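Local structure of trehalose-6-phosphate phosphatase-related protein (Thermoplasma acidophilum, 1U02) at residues I16-E20 against L106-R110; Y23-L29 against R54-L58. The protein removes the phosphate from trehalose 6-phosphate with the help of magnesium to give free trehalose, and more weakly hydrolyses para-nitrophenyl phosphate. The contacts are given in a common frame with arbitrary orientation. Numbering follows the deposited sequence.

Interaction 1: residues I16-E20 against L106-R110; sequences IMNPE and LRIYR
Two long side chains of the strand, Arg-107 and Tyr-109, reach across to the loop and make all the direct hydrogen bonds. The guanidinium of Arg-107 straddles the carbonyl of Met-17, with NH2 at 2.8 Å and NH1 at 2.9 Å from Met-17 O; Arg-107 NH1 also donates to Asn-18 OD1 at 2.9 Å. Both acceptors lie near the guanidinium plane, at its edge. Two residues on, Tyr-109 OH donates to Glu-20 OE1 at 2.8 Å. A water ties the two bonding groups together, giving a hydrogen to Glu-20 OE2 (2.7 Å) and accepting from Arg-107 NH1 (2.8 Å).

The backbones stay well apart: CA atoms of Asn-18 and Arg-107 are 9.6 Å from each other, those of Glu-20 and Tyr-109 8.4 Å. Residues 107-110 are extended, so Arg-107 and Tyr-109, both chi1 m, point to the loop, while residues 16-18 are irregular and Pro-19 and Glu-20 begin a 3-10 turn. Glu-20, with chi1 p and chi2 m, curls back to meet the tyrosine. Packing is slight: Pro-19 CG sits 3.8 Å from Tyr-109 CZ, and the selenium SE of selenomethionine Met-17 lies 3.6 Å from Arg-107 NH2.

With only 231 Å² buried, this is a polar bridge between the loop that follows strand 3-7 of the HAD core, the strand whose last residue, Asp-7, is the nucleophile by similarity, and the edge strand of the four-stranded antiparallel cap sheet.

Interaction 2: residues Y23-L29 against R54-L58; sequences YADAGLL and RFLPL
Tyr-23 and Ala-24 run extended up to the start of helix 26-38, and they pass close to the C-terminal end of helix 49-55, where the chain leaves helical geometry at Leu-56. The CA atoms of Tyr-23 and Phe-55 come within 4.1 Å. Ala-24 N donates to Phe-55 O at 3.0 Å, and a water donates to both Phe-55 O (2.8 Å) and Ala-24 O (2.9 Å).

On one side of this bond, Phe-55 (chi1 m) drives its ring edge into the face of Tyr-23 (chi1 m), a T-shaped stack with centroids 4.8 Å apart and planes at 79°; Phe-55 CE1 is 3.4 Å from Tyr-23 CE2. The tyrosine's tip continues to Arg-54, with OH 3.1 Å from Arg-54 CD.

Beyond the bond, Leu-56 (chi1 t, chi2 p) supplies a bump: its CD1 enters a hollow lined by Ala-24 CB at 3.7 Å, Leu-29 CD2 at 4.0 Å and Leu-28 CG at 4.3 Å; the small alanine leaves the room. Leu-29 (chi1 m, chi2 t) answers in turn, its CD2 lying 4.1 Å from Pro-57 CD and 4.2 Å from Leu-58 CG. Pro-57 centres an inverse gamma turn, closed by Leu-58 N to Leu-56 O at 2.7 Å, which brings Leu-58 round to Leu-29. Asp-25 N-caps the helix, its OD1 2.9 Å from Leu-28 N.

Such packing joins the first two helices of a Rossmann-like HAD core beside the active-site loop, where Phe-55 nears Tyr-8, a substrate-binding residue by similarity.

The two contacts have centres 19 Å apart yet touch: Glu-20 O is 3.5 Å and Pro-19 O 3.6 Å from the Phe-55 ring atoms CE1 and CZ, respectively. Along the chain the order is 16-20, 23-29, 54-58, 106-110, so interaction 2 is nested within the loop that interaction 1 closes. Both begin in the connection from strand 3-7 to helix 26-38. Interaction 2 stays within the core, against helix 49-55, whereas interaction 1 spans to the separate antiparallel sheet. The shared connection, which supplies Pro-14 and Ser-22 to a sodium site completed by Asp-9, therefore meets both parts of the fold, with the side chain of Pro-19 about 6 Å from that of Asp-9, a magnesium ligand with Asp-7 and Asp-179.

Interaction 1: residues I16-E20 against L106-R110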
ATOM      1  N   ILE A  16       0.530  12.521   2.473  1.00 17.32           N
ATOM      2  CA  ILE A  16      -0.135  13.809   2.636  1.00 16.03           C
ATOM      3  C   ILE A  16      -1.360  13.683   3.541  1.00 17.51           C
ATOM      4  O   ILE A  16      -1.822  12.573   3.827  1.00 16.66           O
ATOM      5  CB  ILE A  16      -0.561  14.402   1.274  1.00 17.68           C
ATOM      6  CG1 ILE A  16      -1.422  13.398   0.507  1.00 13.94           C
ATOM      7  CG2 ILE A  16       0.680  14.774   0.453  1.00 16.69           C
ATOM      8  CD1 ILE A  16      -1.926  13.928  -0.814  1.00 16.33           C
HETATM    9  N   MSE A  17      -1.884  14.819   3.988  1.00 16.82           N
HETATM   10  CA  MSE A  17      -3.043  14.811   4.877  1.00 18.04           C
HETATM   11  C   MSE A  17      -4.330  14.332   4.195  1.00 15.44           C
HETATM   12  O   MSE A  17      -5.222  13.803   4.856  1.00 16.04           O
HETATM   13  CB  MSE A  17      -3.268  16.204   5.474  1.00 21.11           C
HETATM   14  CG  MSE A  17      -4.360  16.238   6.540  1.00 28.14           C
HETATM   15 SE   MSE A  17      -3.960  15.085   8.058  1.00 36.32          SE
HETATM   16  CE  MSE A  17      -3.119  16.389   9.217  1.00 35.71           C
ATOM     17  N   ASN A  18      -4.425  14.535   2.881  1.00 14.23           N
ATOM     18  CA  ASN A  18      -5.596  14.116   2.105  1.00 12.81           C
ATOM     19  C   ASN A  18      -5.189  12.978   1.151  1.00 12.81           C
ATOM     20  O   ASN A  18      -4.951  13.203  -0.037  1.00  9.71           O
ATOM     21  CB  ASN A  18      -6.152  15.298   1.298  1.00 13.40           C
ATOM     22  CG  ASN A  18      -6.602  16.461   2.181  1.00 17.43           C
ATOM     23  OD1 ASN A  18      -6.606  16.362   3.410  1.00 17.01           O
ATOM     24  ND2 ASN A  18      -6.986  17.569   1.550  1.00 17.19           N
ATOM     25  N   PRO A  19      -5.123  11.737   1.662  1.00 12.87           N
ATOM     26  CA  PRO A  19      -4.736  10.575   0.852  1.00 12.45           C
ATOM     27  C   PRO A  19      -5.527  10.314  -0.425  1.00 12.21           C
ATOM     28  O   PRO A  19      -5.040   9.637  -1.331  1.00 12.00           O
ATOM     29  CB  PRO A  19      -4.812   9.409   1.846  1.00 11.58           C
ATOM     30  CG  PRO A  19      -5.823   9.873   2.861  1.00 16.35           C
ATOM     31  CD  PRO A  19      -5.464  11.332   3.037  1.00 13.18           C
ATOM     32  N   GLU A  20      -6.734  10.851  -0.517  1.00 11.63           N
ATOM     33  CA  GLU A  20      -7.531  10.630  -1.718  1.00 13.24           C
ATOM     34  C   GLU A  20      -6.988  11.413  -2.918  1.00 11.24           C
ATOM     35  O   GLU A  20      -7.350  11.141  -4.060  1.00 10.92           O
ATOM     36  CB  GLU A  20      -8.989  11.035  -1.473  1.00 14.06           C
ATOM     37  CG  GLU A  20      -9.203  12.539  -1.281  1.00 13.84           C
ATOM     38  CD  GLU A  20      -8.928  13.020   0.137  1.00 16.43           C
ATOM     39  OE1 GLU A  20      -8.402  12.240   0.966  1.00 15.17           O
ATOM     40  OE2 GLU A  20      -9.241  14.195   0.423  1.00 16.38           O
ATOM     41  N   LEU A 106     -13.210  13.199  11.640  1.00 12.23           N
ATOM     42  CA  LEU A 106     -12.940  11.827  11.243  1.00 12.57           C
ATOM     43  C   LEU A 106     -13.305  11.670   9.770  1.00 12.66           C
ATOM     44  O   LEU A 106     -14.331  12.185   9.314  1.00 11.34           O
ATOM     45  CB  LEU A 106     -13.788  10.849  12.064  1.00 12.11           C
ATOM     46  CG  LEU A 106     -13.776   9.388  11.591  1.00 13.34           C
ATOM     47  CD1 LEU A 106     -12.387   8.803  11.786  1.00 13.38           C
ATOM     48  CD2 LEU A 106     -14.814   8.574  12.358  1.00 14.88           C
ATOM     49  N   ARG A 107     -12.456  10.966   9.032  1.00 11.89           N
ATOM     50  CA  ARG A 107     -12.707  10.705   7.617  1.00 12.07           C
ATOM     51  C   ARG A 107     -12.716   9.191   7.438  1.00 11.79           C
ATOM     52  O   ARG A 107     -11.885   8.483   8.017  1.00 12.11           O
ATOM     53  CB  ARG A 107     -11.618  11.345   6.752  1.00 10.82           C
ATOM     54  CG  ARG A 107     -11.748  12.864   6.640  1.00 12.74           C
ATOM     55  CD  ARG A 107     -10.568  13.480   5.900  1.00 13.48           C
ATOM     56  NE  ARG A 107      -9.321  13.326   6.643  1.00 13.17           N
ATOM     57  CZ  ARG A 107      -8.138  13.758   6.215  1.00 14.36           C
ATOM     58  NH1 ARG A 107      -8.041  14.371   5.038  1.00 11.31           N
ATOM     59  NH2 ARG A 107      -7.056  13.587   6.967  1.00 11.67           N
ATOM     60  N   ILE A 108     -13.661   8.692   6.654  1.00 11.15           N
ATOM     61  CA  ILE A 108     -13.772   7.257   6.430  1.00 11.97           C
ATOM     62  C   ILE A 108     -13.638   6.966   4.939  1.00 13.13           C
ATOM     63  O   ILE A 108     -14.406   7.469   4.124  1.00 14.45           O
ATOM     64  CB  ILE A 108     -15.129   6.728   6.967  1.00 12.59           C
ATOM     65  CG1 ILE A 108     -15.209   6.966   8.480  1.00 14.34           C
ATOM     66  CG2 ILE A 108     -15.272   5.236   6.692  1.00 12.97           C
ATOM     67  CD1 ILE A 108     -16.566   6.646   9.099  1.00 12.26           C
ATOM     68  N   TYR A 109     -12.641   6.165   4.591  1.00 13.35           N
ATOM     69  CA  TYR A 109     -12.392   5.811   3.203  1.00 14.81           C
ATOM     70  C   TYR A 109     -12.826   4.372   2.979  1.00 15.97           C
ATOM     71  O   TYR A 109     -12.222   3.437   3.503  1.00 15.82           O
ATOM     72  CB  TYR A 109     -10.910   5.981   2.888  1.00 15.00           C
ATOM     73  CG  TYR A 109     -10.441   7.408   3.048  1.00 15.59           C
ATOM     74  CD1 TYR A 109     -10.455   8.291   1.972  1.00 16.31           C
ATOM     75  CD2 TYR A 109      -9.985   7.874   4.277  1.00 14.41           C
ATOM     76  CE1 TYR A 109     -10.018   9.612   2.114  1.00 15.84           C
ATOM     77  CE2 TYR A 109      -9.544   9.192   4.431  1.00 15.14           C
ATOM     78  CZ  TYR A 109      -9.563  10.053   3.347  1.00 15.22           C
ATOM     79  OH  TYR A 109      -9.123  11.356   3.498  1.00 14.18           O
ATOM     80  N   ARG A 110     -13.888   4.215   2.200  1.00 16.06           N
ATOM     81  CA  ARG A 110     -14.445   2.909   1.900  1.00 18.43           C
ATOM     82  C   ARG A 110     -13.765   2.228   0.724  1.00 17.48           C
ATOM     83  O   ARG A 110     -13.498   2.858  -0.296  1.00 16.64           O
ATOM     84  CB  ARG A 110     -15.941   3.046   1.607  1.00 20.14           C
ATOM     85  CG  ARG A 110     -16.615   1.753   1.199  1.00 23.36           C
ATOM     86  CD  ARG A 110     -18.058   2.010   0.806  1.00 26.82           C
ATOM     87  NE  ARG A 110     -18.801   0.773   0.593  1.00 30.54           N
ATOM     88  CZ  ARG A 110     -20.110   0.720   0.364  1.00 33.53           C
ATOM     89  NH1 ARG A 110     -20.822   1.840   0.317  1.00 33.01           N
ATOM     90  NH2 ARG A 110     -20.706  -0.452   0.184  1.00 34.37           N
TER
HETATM   91  O   HOH W   1      -9.773  14.930   2.920  1.00 14.34           O

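Interaction 2: residues Y23-L29 against R54-L58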
ATOM      1  N   TYR A  23      -2.774  11.268  -6.639  1.00 13.31           N
ATOM      2  CA  TYR A  23      -2.651  10.851  -8.032  1.00 12.96           C
ATOM      3  C   TYR A  23      -1.211  11.091  -8.473  1.00 12.50           C
ATOM      4  O   TYR A  23      -0.574  12.038  -8.024  1.00 11.38           O
ATOM      5  CB  TYR A  23      -3.599  11.660  -8.906  1.00 13.33           C
ATOM      6  CG  TYR A  23      -5.028  11.208  -8.781  1.00 14.87           C
ATOM      7  CD1 TYR A  23      -5.645  10.519  -9.818  1.00 14.58           C
ATOM      8  CD2 TYR A  23      -5.758  11.452  -7.618  1.00 14.67           C
ATOM      9  CE1 TYR A  23      -6.963  10.085  -9.705  1.00 15.92           C
ATOM     10  CE2 TYR A  23      -7.075  11.020  -7.494  1.00 17.07           C
ATOM     11  CZ  TYR A  23      -7.667  10.340  -8.545  1.00 16.27           C
ATOM     12  OH  TYR A  23      -8.978   9.929  -8.448  1.00 20.37           O
ATOM     13  N   ALA A  24      -0.703  10.232  -9.352  1.00 11.21           N
ATOM     14  CA  ALA A  24       0.664  10.364  -9.836  1.00 11.09           C
ATOM     15  C   ALA A  24       0.781  11.556 -10.784  1.00 13.13           C
ATOM     16  O   ALA A  24      -0.073  11.745 -11.658  1.00 12.25           O
ATOM     17  CB  ALA A  24       1.082   9.091 -10.561  1.00 11.08           C
ATOM     18  N   ASP A  25       1.820  12.367 -10.609  1.00 12.95           N
ATOM     19  CA  ASP A  25       2.029  13.511 -11.498  1.00 13.12           C
ATOM     20  C   ASP A  25       2.724  13.019 -12.763  1.00 13.37           C
ATOM     21  O   ASP A  25       3.167  11.871 -12.822  1.00 12.61           O
ATOM     22  CB  ASP A  25       2.862  14.619 -10.822  1.00 16.72           C
ATOM     23  CG  ASP A  25       4.212  14.134 -10.315  1.00 19.38           C
ATOM     24  OD1 ASP A  25       4.771  13.170 -10.879  1.00 21.09           O
ATOM     25  OD2 ASP A  25       4.732  14.741  -9.353  1.00 22.47           O
ATOM     26  N   ALA A  26       2.803  13.881 -13.775  1.00 14.04           N
ATOM     27  CA  ALA A  26       3.431  13.530 -15.047  1.00 13.74           C
ATOM     28  C   ALA A  26       4.823  12.929 -14.879  1.00 14.35           C
ATOM     29  O   ALA A  26       5.196  12.007 -15.603  1.00 14.22           O
ATOM     30  CB  ALA A  26       3.502  14.764 -15.952  1.00 14.91           C
ATOM     31  N   GLY A  27       5.591  13.457 -13.931  1.00 13.81           N
ATOM     32  CA  GLY A  27       6.935  12.946 -13.710  1.00 14.74           C
ATOM     33  C   GLY A  27       6.954  11.476 -13.333  1.00 13.33           C
ATOM     34  O   GLY A  27       7.742  10.689 -13.870  1.00 14.22           O
ATOM     35  N   LEU A  28       6.079  11.101 -12.408  1.00 13.10           N
ATOM     36  CA  LEU A  28       6.003   9.716 -11.965  1.00 11.92           C
ATOM     37  C   LEU A  28       5.451   8.835 -13.087  1.00 11.80           C
ATOM     38  O   LEU A  28       5.907   7.704 -13.279  1.00 12.21           O
ATOM     39  CB  LEU A  28       5.122   9.594 -10.713  1.00 11.26           C
ATOM     40  CG  LEU A  28       4.967   8.177 -10.135  1.00 11.76           C
ATOM     41  CD1 LEU A  28       6.343   7.566  -9.888  1.00 10.61           C
ATOM     42  CD2 LEU A  28       4.155   8.221  -8.841  1.00  9.69           C
ATOM     43  N   LEU A  29       4.475   9.352 -13.827  1.00 13.12           N
ATOM     44  CA  LEU A  29       3.885   8.592 -14.925  1.00 12.42           C
ATOM     45  C   LEU A  29       4.959   8.232 -15.954  1.00 13.62           C
ATOM     46  O   LEU A  29       5.002   7.107 -16.446  1.00 14.14           O
ATOM     47  CB  LEU A  29       2.758   9.398 -15.590  1.00 11.23           C
ATOM     48  CG  LEU A  29       1.493   9.561 -14.731  1.00 13.46           C
ATOM     49  CD1 LEU A  29       0.529  10.561 -15.363  1.00 11.02           C
ATOM     50  CD2 LEU A  29       0.824   8.200 -14.571  1.00 16.97           C
ATOM     51  N   ARG A  54      -6.603   4.338 -10.826  1.00 13.37           N
ATOM     52  CA  ARG A  54      -6.865   5.714 -11.219  1.00 14.25           C
ATOM     53  C   ARG A  54      -5.683   6.622 -10.863  1.00 13.11           C
ATOM     54  O   ARG A  54      -5.406   7.582 -11.583  1.00 12.29           O
ATOM     55  CB  ARG A  54      -8.169   6.245 -10.607  1.00 17.61           C
ATOM     56  CG  ARG A  54      -8.260   6.299  -9.100  1.00 23.21           C
ATOM     57  CD  ARG A  54      -9.631   6.869  -8.705  1.00 27.59           C
ATOM     58  NE  ARG A  54      -9.786   7.038  -7.262  1.00 30.84           N
ATOM     59  CZ  ARG A  54     -10.371   6.153  -6.459  1.00 31.92           C
ATOM     60  NH1 ARG A  54     -10.864   5.025  -6.952  1.00 32.43           N
ATOM     61  NH2 ARG A  54     -10.465   6.400  -5.160  1.00 33.92           N
ATOM     62  N   PHE A  55      -4.981   6.317  -9.772  1.00 10.86           N
ATOM     63  CA  PHE A  55      -3.818   7.123  -9.380  1.00 12.21           C
ATOM     64  C   PHE A  55      -2.693   6.996 -10.400  1.00 11.48           C
ATOM     65  O   PHE A  55      -2.049   7.979 -10.756  1.00 12.01           O
ATOM     66  CB  PHE A  55      -3.226   6.667  -8.039  1.00  9.86           C
ATOM     67  CG  PHE A  55      -4.021   7.073  -6.826  1.00 13.48           C
ATOM     68  CD1 PHE A  55      -4.887   8.167  -6.852  1.00 11.78           C
ATOM     69  CD2 PHE A  55      -3.847   6.383  -5.627  1.00 13.68           C
ATOM     70  CE1 PHE A  55      -5.567   8.569  -5.691  1.00 16.00           C
ATOM     71  CE2 PHE A  55      -4.517   6.773  -4.466  1.00 15.33           C
ATOM     72  CZ  PHE A  55      -5.377   7.867  -4.496  1.00 15.53           C
ATOM     73  N   LEU A  56      -2.459   5.765 -10.844  1.00 12.01           N
ATOM     74  CA  LEU A  56      -1.383   5.436 -11.776  1.00 12.99           C
ATOM     75  C   LEU A  56      -1.951   4.585 -12.914  1.00 13.41           C
ATOM     76  O   LEU A  56      -1.717   3.376 -12.961  1.00 14.53           O
ATOM     77  CB  LEU A  56      -0.324   4.630 -11.018  1.00 11.58           C
ATOM     78  CG  LEU A  56       1.049   4.348 -11.609  1.00 13.30           C
ATOM     79  CD1 LEU A  56       1.853   5.641 -11.614  1.00  9.81           C
ATOM     80  CD2 LEU A  56       1.767   3.288 -10.764  1.00 15.04           C
ATOM     81  N   PRO A  57      -2.667   5.207 -13.864  1.00 14.55           N
ATOM     82  CA  PRO A  57      -3.266   4.470 -14.986  1.00 15.57           C
ATOM     83  C   PRO A  57      -2.308   3.927 -16.043  1.00 16.58           C
ATOM     84  O   PRO A  57      -2.431   4.236 -17.231  1.00 15.40           O
ATOM     85  CB  PRO A  57      -4.274   5.471 -15.551  1.00 14.23           C
ATOM     86  CG  PRO A  57      -3.585   6.787 -15.350  1.00 17.29           C
ATOM     87  CD  PRO A  57      -2.903   6.660 -13.985  1.00 14.26           C
ATOM     88  N   LEU A  58      -1.367   3.096 -15.602  1.00 15.87           N
ATOM     89  CA  LEU A  58      -0.379   2.500 -16.493  1.00 17.10           C
ATOM     90  C   LEU A  58      -0.551   0.991 -16.530  1.00 19.47           C
ATOM     91  O   LEU A  58      -1.196   0.401 -15.660  1.00 18.51           O
ATOM     92  CB  LEU A  58       1.041   2.815 -16.010  1.00 16.68           C
ATOM     93  CG  LEU A  58       1.442   4.285 -15.899  1.00 19.10           C
ATOM     94  CD1 LEU A  58       2.820   4.383 -15.256  1.00 17.35           C
ATOM     95  CD2 LEU A  58       1.434   4.928 -17.277  1.00 16.81           C
TER
HETATM   96  O   HOH W   2      -2.359  10.192 -12.367  1.00 16.75           O